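Local coordinates for protein ADP-ribosylating toxin CARDS (Mycoplasma pneumoniae, PDB 4TLV) that transfers the ADP-ribosyl group from NAD(+) to multiple target proteins in vitro and causes vacuolization of mammalian cells, acting as the main virulence factor of the bacterium, at residues 7-12 against 183-188. Residues are numbered along the deposited sequence; the frame is centred on the assembly and turned at random.
Sequences VRFVYR and PHYQEL. With SO4 (sulfate ion), chain G.
Extended through chi1 (174°) and bent at chi3 (148°), the Arg8 side chain meets that of Glu187, whose bend at chi2 (46°) turns the carboxylate to the guanidinium; the two chains cross roughly at right angles. The guanidinium grips the carboxylate end-on in a two-pronged salt bridge. NH2 of Arg8 gives a nearly straight bond of 2.8 Å to OE1 of Glu187, lying in the guanidinium plane but coming from above the carboxylate plane. NH1 of Arg8 meets Glu187 OE2 at 3.0 Å on the syn side, less straight and tilted out of both planes. From the opposite face of the carboxylate, the Tyr185 hydroxyl donates to Glu187 OE1 at 2.7 Å, and this same OH lies 3.9 Å from Phe9 CE1. The Phe9 ring in turn places CE2 over one face of the guanidinium, offset toward the rim. A sulfate, probably from the crystallisation liquor, takes the NE/NH2 edge of Arg8: NE donates to its O3 at 2.7 Å and NH2, also serving Glu187, to its O1 at 2.9 Å, both nearly straight. The contact thus ties the start of strand 9-14, at one border of the mART-domain sheet, to the loop after strand 168-181. Four hydrogen bonds fix the guanidinium's rotation in the crystal, the carboxylate half belonging to the protein itself. Glu187 balances Arg8, while the sulfate, also bonded to Arg147 of strand 146-156, probably eases the close approach of the two arginines.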
ATOM      1  N   VAL A   7      -8.842  -1.015 -13.188  1.00 18.24           N
ATOM      2  CA  VAL A   7      -9.044  -1.969 -12.115  1.00 11.74           C
ATOM      3  C   VAL A   7     -10.256  -2.806 -12.513  1.00 15.36           C
ATOM      4  O   VAL A   7     -11.389  -2.326 -12.527  1.00 12.50           O
ATOM      5  CB  VAL A   7      -9.234  -1.253 -10.763  1.00 15.11           C
ATOM      6  CG1 VAL A   7      -9.764  -2.197  -9.737  1.00 11.11           C
ATOM      7  CG2 VAL A   7      -7.895  -0.659 -10.300  1.00 19.01           C
ATOM      8  N   ARG A   8     -10.007  -4.058 -12.876  1.00 10.64           N
ATOM      9  CA  ARG A   8     -11.052  -4.884 -13.459  1.00 15.10           C
ATOM     10  C   ARG A   8     -11.745  -5.734 -12.394  1.00 12.63           C
ATOM     11  O   ARG A   8     -12.970  -5.847 -12.371  1.00 12.28           O
ATOM     12  CB  ARG A   8     -10.456  -5.762 -14.577  1.00 16.95           C
ATOM     13  CG  ARG A   8     -11.414  -6.774 -15.174  1.00 20.58           C
ATOM     14  CD  ARG A   8     -10.844  -7.350 -16.489  1.00 17.37           C
ATOM     15  NE  ARG A   8     -11.246  -8.739 -16.718  1.00 18.71           N
ATOM     16  CZ  ARG A   8     -12.489  -9.133 -16.968  1.00 16.57           C
ATOM     17  NH1 ARG A   8     -13.487  -8.252 -17.020  1.00 15.70           N
ATOM     18  NH2 ARG A   8     -12.737 -10.422 -17.165  1.00 16.43           N
ATOM     19  N   PHE A   9     -10.955  -6.335 -11.514  1.00 13.54           N
ATOM     20  CA  PHE A   9     -11.519  -7.126 -10.421  1.00 13.19           C
ATOM     21  C   PHE A   9     -11.090  -6.591  -9.066  1.00 11.87           C
ATOM     22  O   PHE A   9      -9.954  -6.109  -8.892  1.00 12.59           O
ATOM     23  CB  PHE A   9     -11.105  -8.604 -10.549  1.00 15.95           C
ATOM     24  CG  PHE A   9     -11.784  -9.324 -11.685  1.00 13.83           C
ATOM     25  CD1 PHE A   9     -13.138  -9.588 -11.633  1.00 12.11           C
ATOM     26  CD2 PHE A   9     -11.061  -9.737 -12.806  1.00 15.74           C
ATOM     27  CE1 PHE A   9     -13.789 -10.241 -12.675  1.00 15.03           C
ATOM     28  CE2 PHE A   9     -11.704 -10.394 -13.855  1.00 16.12           C
ATOM     29  CZ  PHE A   9     -13.060 -10.652 -13.789  1.00 15.51           C
ATOM     30  N   VAL A  10     -12.005  -6.670  -8.115  1.00 12.13           N
ATOM     31  CA  VAL A  10     -11.698  -6.412  -6.717  1.00 10.26           C
ATOM     32  C   VAL A  10     -12.111  -7.662  -5.931  1.00 11.21           C
ATOM     33  O   VAL A  10     -12.689  -8.582  -6.506  1.00 13.54           O
ATOM     34  CB  VAL A  10     -12.401  -5.139  -6.180  1.00 11.80           C
ATOM     35  CG1 VAL A  10     -11.827  -3.883  -6.846  1.00 10.02           C
ATOM     36  CG2 VAL A  10     -13.914  -5.198  -6.365  1.00 10.30           C
ATOM     37  N   TYR A  11     -11.815  -7.699  -4.635  1.00  9.81           N
ATOM     38  CA  TYR A  11     -11.974  -8.932  -3.842  1.00 10.34           C
ATOM     39  C   TYR A  11     -12.549  -8.636  -2.482  1.00 11.50           C
ATOM     40  O   TYR A  11     -12.288  -7.579  -1.901  1.00 11.44           O
ATOM     41  CB  TYR A  11     -10.615  -9.621  -3.650  1.00 11.53           C
ATOM     42  CG  TYR A  11     -10.014  -9.945  -4.974  1.00 14.25           C
ATOM     43  CD1 TYR A  11     -10.302 -11.150  -5.598  1.00 14.05           C
ATOM     44  CD2 TYR A  11      -9.209  -9.020  -5.641  1.00 13.82           C
ATOM     45  CE1 TYR A  11      -9.794 -11.440  -6.841  1.00 15.90           C
ATOM     46  CE2 TYR A  11      -8.705  -9.307  -6.907  1.00 15.85           C
ATOM     47  CZ  TYR A  11      -9.007 -10.525  -7.491  1.00 17.52           C
ATOM     48  OH  TYR A  11      -8.512 -10.843  -8.739  1.00 25.29           O
ATOM     49  N   ARG A  12     -13.285  -9.599  -1.948  1.00 10.43           N
ATOM     50  CA  ARG A  12     -13.912  -9.413  -0.653  1.00 11.29           C
ATOM     51  C   ARG A  12     -14.068 -10.763   0.032  1.00 14.22           C
ATOM     52  O   ARG A  12     -14.555 -11.723  -0.579  1.00 13.45           O
ATOM     53  CB  ARG A  12     -15.297  -8.786  -0.833  1.00 12.27           C
ATOM     54  CG  ARG A  12     -16.016  -8.487   0.502  1.00 12.58           C
ATOM     55  CD  ARG A  12     -17.465  -8.035   0.249  1.00 16.64           C
ATOM     56  NE  ARG A  12     -18.263  -8.133   1.471  1.00 15.09           N
ATOM     57  CZ  ARG A  12     -18.289  -7.213   2.427  1.00 17.25           C
ATOM     58  NH1 ARG A  12     -17.562  -6.100   2.318  1.00 15.64           N
ATOM     59  NH2 ARG A  12     -19.037  -7.413   3.507  1.00 18.54           N
ATOM     60  N   PRO A 183     -22.544 -19.099 -11.976  1.00 20.88           N
ATOM     61  CA  PRO A 183     -23.231 -19.221 -13.274  1.00 19.40           C
ATOM     62  C   PRO A 183     -24.024 -17.956 -13.633  1.00 19.17           C
ATOM     63  O   PRO A 183     -24.350 -17.762 -14.801  1.00 22.89           O
ATOM     64  CB  PRO A 183     -24.183 -20.407 -13.059  1.00 27.03           C
ATOM     65  CG  PRO A 183     -24.367 -20.483 -11.561  1.00 26.95           C
ATOM     66  CD  PRO A 183     -23.054 -20.056 -10.976  1.00 19.39           C
ATOM     67  N   HIS A 184     -24.341 -17.124 -12.644  1.00 20.57           N
ATOM     68  CA  HIS A 184     -25.041 -15.867 -12.887  1.00 19.09           C
ATOM     69  C   HIS A 184     -24.106 -14.708 -13.237  1.00 19.09           C
ATOM     70  O   HIS A 184     -24.562 -13.584 -13.455  1.00 18.63           O
ATOM     71  CB  HIS A 184     -25.878 -15.476 -11.669  1.00 20.28           C
ATOM     72  CG  HIS A 184     -26.882 -16.512 -11.265  1.00 30.97           C
ATOM     73  ND1 HIS A 184     -27.956 -16.858 -12.058  1.00 31.06           N
ATOM     74  CD2 HIS A 184     -26.983 -17.269 -10.144  1.00 27.51           C
ATOM     75  CE1 HIS A 184     -28.670 -17.789 -11.447  1.00 37.73           C
ATOM     76  NE2 HIS A 184     -28.102 -18.055 -10.284  1.00 36.19           N
ATOM     77  N   TYR A 185     -22.803 -14.958 -13.262  1.00 18.32           N
ATOM     78  CA  TYR A 185     -21.858 -13.897 -13.605  1.00 14.70           C
ATOM     79  C   TYR A 185     -22.074 -13.424 -15.039  1.00 18.32           C
ATOM     80  O   TYR A 185     -22.288 -14.228 -15.944  1.00 17.25           O
ATOM     81  CB  TYR A 185     -20.402 -14.362 -13.442  1.00 14.87           C
ATOM     82  CG  TYR A 185     -19.395 -13.339 -13.940  1.00 16.54           C
ATOM     83  CD1 TYR A 185     -19.155 -12.166 -13.222  1.00 12.99           C
ATOM     84  CD2 TYR A 185     -18.682 -13.544 -15.121  1.00 18.15           C
ATOM     85  CE1 TYR A 185     -18.241 -11.229 -13.672  1.00 11.51           C
ATOM     86  CE2 TYR A 185     -17.762 -12.607 -15.583  1.00 16.14           C
ATOM     87  CZ  TYR A 185     -17.551 -11.445 -14.843  1.00 16.30           C
ATOM     88  OH  TYR A 185     -16.651 -10.500 -15.280  1.00 13.51           O
ATOM     89  N   GLN A 186     -22.014 -12.117 -15.244  1.00 13.51           N
ATOM     90  CA  GLN A 186     -22.048 -11.565 -16.592  1.00 15.08           C
ATOM     91  C   GLN A 186     -20.726 -10.883 -16.922  1.00 18.12           C
ATOM     92  O   GLN A 186     -20.268 -10.024 -16.162  1.00 12.32           O
ATOM     93  CB  GLN A 186     -23.215 -10.570 -16.714  1.00 16.41           C
ATOM     94  CG  GLN A 186     -24.582 -11.213 -16.463  1.00 17.03           C
ATOM     95  CD  GLN A 186     -25.721 -10.211 -16.510  1.00 27.38           C
ATOM     96  OE1 GLN A 186     -25.611  -9.168 -17.151  1.00 25.78           O
ATOM     97  NE2 GLN A 186     -26.824 -10.522 -15.827  1.00 25.01           N
ATOM     98  N   GLU A 187     -20.100 -11.261 -18.041  1.00 15.15           N
ATOM     99  CA  GLU A 187     -18.849 -10.615 -18.453  1.00 14.99           C
ATOM    100  C   GLU A 187     -19.184  -9.351 -19.229  1.00 19.65           C
ATOM    101  O   GLU A 187     -19.541  -9.409 -20.408  1.00 19.06           O
ATOM    102  CB  GLU A 187     -17.983 -11.542 -19.318  1.00 16.65           C
ATOM    103  CG  GLU A 187     -16.645 -10.919 -19.730  1.00 15.18           C
ATOM    104  CD  GLU A 187     -15.954 -10.242 -18.549  1.00 19.15           C
ATOM    105  OE1 GLU A 187     -15.464 -10.971 -17.652  1.00 17.77           O
ATOM    106  OE2 GLU A 187     -15.927  -8.987 -18.507  1.00 17.48           O
ATOM    107  N   LEU A 188     -19.111  -8.203 -18.569  1.00 14.04           N
ATOM    108  CA  LEU A 188     -19.523  -6.971 -19.230  1.00 16.92           C
ATOM    109  C   LEU A 188     -18.371  -6.058 -19.654  1.00 17.34           C
ATOM    110  O   LEU A 188     -18.611  -4.973 -20.164  1.00 16.17           O
ATOM    111  CB  LEU A 188     -20.508  -6.210 -18.350  1.00 16.02           C
ATOM    112  CG  LEU A 188     -21.801  -6.978 -18.082  1.00 16.46           C
ATOM    113  CD1 LEU A 188     -22.715  -6.159 -17.156  1.00 19.26           C
ATOM    114  CD2 LEU A 188     -22.515  -7.337 -19.407  1.00 19.25           C
TER
HETATM  115  S   SO4 G 601      -9.269 -12.027 -16.748  0.96 17.37           S
HETATM  116  O1  SO4 G 601     -10.569 -12.396 -17.302  0.96 15.69           O
HETATM  117  O2  SO4 G 601      -8.183 -12.321 -17.700  0.96 15.75           O
HETATM  118  O3  SO4 G 601      -9.271 -10.593 -16.477  0.96 20.84           O
HETATM  119  O4  SO4 G 601      -9.036 -12.793 -15.508  0.96 19.20           O